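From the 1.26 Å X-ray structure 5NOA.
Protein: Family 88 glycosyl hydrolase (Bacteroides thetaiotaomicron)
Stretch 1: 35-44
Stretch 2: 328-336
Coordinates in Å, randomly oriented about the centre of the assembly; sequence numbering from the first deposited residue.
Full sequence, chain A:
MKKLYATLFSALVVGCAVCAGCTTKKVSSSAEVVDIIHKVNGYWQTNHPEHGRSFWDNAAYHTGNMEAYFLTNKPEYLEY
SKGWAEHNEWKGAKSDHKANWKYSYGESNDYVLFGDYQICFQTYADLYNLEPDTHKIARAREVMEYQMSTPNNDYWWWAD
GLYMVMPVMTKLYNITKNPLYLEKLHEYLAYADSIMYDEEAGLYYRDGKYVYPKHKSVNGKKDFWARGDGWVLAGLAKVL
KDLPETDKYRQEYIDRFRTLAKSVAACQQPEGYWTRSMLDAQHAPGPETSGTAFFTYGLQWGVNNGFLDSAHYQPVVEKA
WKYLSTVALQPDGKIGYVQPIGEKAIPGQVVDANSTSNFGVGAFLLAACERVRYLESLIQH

Stretch 1 35-44: DIIHKVNGYW
Stretch 2 328-336: ALQPDGKIG

Residues 35-44 lie within a longer helix, with phi/psi near -62/-45 and i-to-i+4 hydrogen bonds such as Tyr43 N to Lys39 O (3.0 Å). Ala328 is helical; from Leu329 (-73/132) to Gly336 the chain has no regular helix or strand. A type I turn spans Gln330 to Gly333, closed by Gly333 N to Gln330 O (2.9 Å). Gln330 N to Lys334 O and Gly336 N to Ala328 O (both 2.9 Å) tie the loop together, while Asp332 OD1 (chi1 57°) accepts Lys334 N (3.2 Å).

The nearest CA atoms across the stretches are Val40 CA and Gly333 CA, 4.1 Å apart. At Gly333 (102/-4) a CB would lie 2.4 Å from Lys39 O and jam against Asp332 O, so glycine fits. Gly333 O lies 3.5 Å from Val40 CA in a CA-H...O contact; a water O donates to Gly333 O (2.8 Å) and Val40 O (2.9 Å).

Val40 (t) places CG2 3.6 Å from Leu329 CD1 (t, p) and 3.7 Å from Ile335 CD1 (m, m), an apolar cluster extended by Ile36 CG2 to Leu329 CD2 (3.9 Å). Lys39 (t, t, p, chi4 143°) follows the turn carbonyls, carrying its amine NZ to donate to Gln330 O (3.3 Å). Tyr43 (t, chi2 87°) offers its pi cloud to Lys334 CB, 4.2 Å from the Tyr43 ring centroid, an off-centre CH-pi contact.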

# COMPACT_ATOMS: atom_id res chain seq x y z
N ASP A 35 -13.35 -9.93 -14.40
CA ASP A 35 -13.85 -8.98 -15.40
C ASP A 35 -13.75 -7.53 -14.88
O ASP A 35 -13.41 -6.62 -15.66
CB ASP A 35 -15.30 -9.32 -15.78
CG ASP A 35 -15.45 -10.57 -16.60
OD1 ASP A 35 -14.46 -11.06 -17.17
OD2 ASP A 35 -16.60 -11.07 -16.67
N ILE A 36 -14.03 -7.31 -13.61
CA ILE A 36 -13.87 -5.98 -13.03
C ILE A 36 -12.41 -5.53 -13.07
O ILE A 36 -12.12 -4.39 -13.45
CB ILE A 36 -14.42 -5.97 -11.59
CG1 ILE A 36 -15.94 -6.00 -11.61
CG2 ILE A 36 -13.90 -4.77 -10.81
CD1 ILE A 36 -16.61 -6.29 -10.27
N ILE A 37 -11.49 -6.41 -12.72
CA ILE A 37 -10.07 -6.08 -12.77
C ILE A 37 -9.65 -5.61 -14.17
O ILE A 37 -9.01 -4.58 -14.31
CB ILE A 37 -9.21 -7.29 -12.33
CG1 ILE A 37 -9.35 -7.49 -10.83
CG2 ILE A 37 -7.73 -7.13 -12.68
CD1 ILE A 37 -8.92 -8.85 -10.32
N HIS A 38 -10.08 -6.34 -15.21
CA HIS A 38 -9.72 -5.93 -16.55
C HIS A 38 -10.40 -4.61 -16.96
O HIS A 38 -9.80 -3.77 -17.63
CB HIS A 38 -10.04 -7.04 -17.55
CG HIS A 38 -9.16 -8.22 -17.37
ND1 HIS A 38 -7.78 -8.10 -17.27
CD2 HIS A 38 -9.43 -9.54 -17.29
CE1 HIS A 38 -7.26 -9.31 -17.12
NE2 HIS A 38 -8.23 -10.20 -17.15
N LYS A 39 -11.64 -4.40 -16.52
CA LYS A 39 -12.34 -3.15 -16.83
C LYS A 39 -11.61 -1.95 -16.19
O LYS A 39 -11.40 -0.93 -16.81
CB LYS A 39 -13.78 -3.24 -16.35
CG LYS A 39 -14.66 -2.07 -16.74
CD LYS A 39 -16.09 -2.26 -16.24
CE LYS A 39 -16.19 -2.47 -14.71
NZ LYS A 39 -17.37 -1.85 -14.02
N VAL A 40 -11.23 -2.10 -14.94
CA VAL A 40 -10.57 -1.07 -14.17
C VAL A 40 -9.17 -0.78 -14.71
O VAL A 40 -8.78 0.38 -14.90
CB VAL A 40 -10.53 -1.47 -12.68
CG1 VAL A 40 -9.61 -0.60 -11.86
CG2 VAL A 40 -11.95 -1.43 -12.12
N ASN A 41 -8.39 -1.83 -14.87
CA ASN A 41 -7.02 -1.64 -15.30
C ASN A 41 -6.96 -1.17 -16.74
O ASN A 41 -6.14 -0.33 -17.11
CB ASN A 41 -6.19 -2.89 -15.05
CG ASN A 41 -4.74 -2.60 -14.76
OD1 ASN A 41 -4.42 -1.49 -14.36
ND2 ASN A 41 -3.86 -3.57 -14.94
N GLY A 42 -7.86 -1.69 -17.57
CA GLY A 42 -7.98 -1.22 -18.94
C GLY A 42 -8.35 0.25 -19.02
O GLY A 42 -7.78 1.00 -19.85
N TYR A 43 -9.32 0.68 -18.20
CA TYR A 43 -9.73 2.09 -18.17
C TYR A 43 -8.49 2.95 -17.84
O TYR A 43 -8.25 3.98 -18.48
CB TYR A 43 -10.86 2.29 -17.16
CG TYR A 43 -11.26 3.71 -16.99
CD1 TYR A 43 -12.19 4.31 -17.81
CD2 TYR A 43 -10.68 4.49 -16.01
CE1 TYR A 43 -12.56 5.63 -17.63
CE2 TYR A 43 -11.02 5.81 -15.83
CZ TYR A 43 -11.95 6.38 -16.65
OH TYR A 43 -12.28 7.69 -16.46
N TRP A 44 -7.77 2.53 -16.81
CA TRP A 44 -6.64 3.34 -16.38
C TRP A 44 -5.60 3.44 -17.51
O TRP A 44 -5.11 4.52 -17.86
CB TRP A 44 -6.01 2.80 -15.11
CG TRP A 44 -4.92 3.64 -14.69
CD1 TRP A 44 -3.58 3.45 -14.98
CD2 TRP A 44 -5.01 4.87 -14.02
NE1 TRP A 44 -2.85 4.47 -14.51
CE2 TRP A 44 -3.67 5.36 -13.88
CE3 TRP A 44 -6.05 5.61 -13.50
CZ2 TRP A 44 -3.39 6.59 -13.30
CZ3 TRP A 44 -5.73 6.84 -12.84
CH2 TRP A 44 -4.42 7.29 -12.77
N ALA A 328 -17.89 2.58 -5.05
CA ALA A 328 -16.66 3.15 -5.58
C ALA A 328 -16.51 2.93 -7.09
O ALA A 328 -16.14 3.83 -7.83
CB ALA A 328 -15.45 2.61 -4.85
N LEU A 329 -16.75 1.71 -7.54
CA LEU A 329 -16.58 1.34 -8.93
C LEU A 329 -17.66 1.92 -9.81
O LEU A 329 -18.83 1.81 -9.51
CB LEU A 329 -16.63 -0.17 -9.05
CG LEU A 329 -16.56 -0.79 -10.45
CD1 LEU A 329 -15.23 -0.51 -11.12
CD2 LEU A 329 -16.80 -2.28 -10.31
N GLN A 330 -17.26 2.54 -10.90
CA GLN A 330 -18.19 3.07 -11.92
C GLN A 330 -18.20 2.11 -13.09
O GLN A 330 -17.24 1.35 -13.29
CB GLN A 330 -17.75 4.46 -12.36
CG GLN A 330 -17.58 5.38 -11.13
CD GLN A 330 -17.51 6.84 -11.39
OE1 GLN A 330 -17.53 7.28 -12.53
NE2 GLN A 330 -17.43 7.64 -10.30
N PRO A 331 -19.28 2.10 -13.86
CA PRO A 331 -19.44 1.06 -14.88
C PRO A 331 -18.48 1.11 -16.04
O PRO A 331 -18.36 0.13 -16.75
CB PRO A 331 -20.90 1.21 -15.30
CG PRO A 331 -21.33 2.55 -14.85
CD PRO A 331 -20.53 2.84 -13.64
N ASP A 332 -17.76 2.21 -16.21
CA ASP A 332 -16.70 2.23 -17.22
C ASP A 332 -15.33 1.80 -16.70
O ASP A 332 -14.38 1.76 -17.45
CB ASP A 332 -16.59 3.58 -17.89
CG ASP A 332 -16.34 4.71 -16.93
OD1 ASP A 332 -16.27 4.48 -15.68
OD2 ASP A 332 -16.25 5.86 -17.40
N GLY A 333 -15.24 1.49 -15.41
CA GLY A 333 -14.00 1.10 -14.80
C GLY A 333 -13.31 2.17 -13.96
O GLY A 333 -12.33 1.88 -13.30
N LYS A 334 -13.85 3.38 -13.92
CA LYS A 334 -13.30 4.42 -13.05
C LYS A 334 -13.53 4.05 -11.59
O LYS A 334 -14.58 3.53 -11.22
CB LYS A 334 -13.94 5.76 -13.41
CG LYS A 334 -13.35 6.91 -12.65
CD LYS A 334 -13.90 8.24 -13.16
CE LYS A 334 -13.30 9.40 -12.42
NZ LYS A 334 -13.80 10.69 -12.98
N ILE A 335 -12.53 4.28 -10.76
CA ILE A 335 -12.62 4.09 -9.31
C ILE A 335 -12.79 5.44 -8.65
O ILE A 335 -11.89 6.25 -8.65
CB ILE A 335 -11.36 3.41 -8.77
CG1 ILE A 335 -11.12 2.05 -9.46
CG2 ILE A 335 -11.41 3.27 -7.25
CD1 ILE A 335 -12.32 1.14 -9.44
N GLY A 336 -13.96 5.67 -8.06
CA GLY A 336 -14.27 6.94 -7.43
C GLY A 336 -14.14 6.98 -5.94
O GLY A 336 -13.73 6.00 -5.32
O HOH W 1 -9.65 2.66 -13.30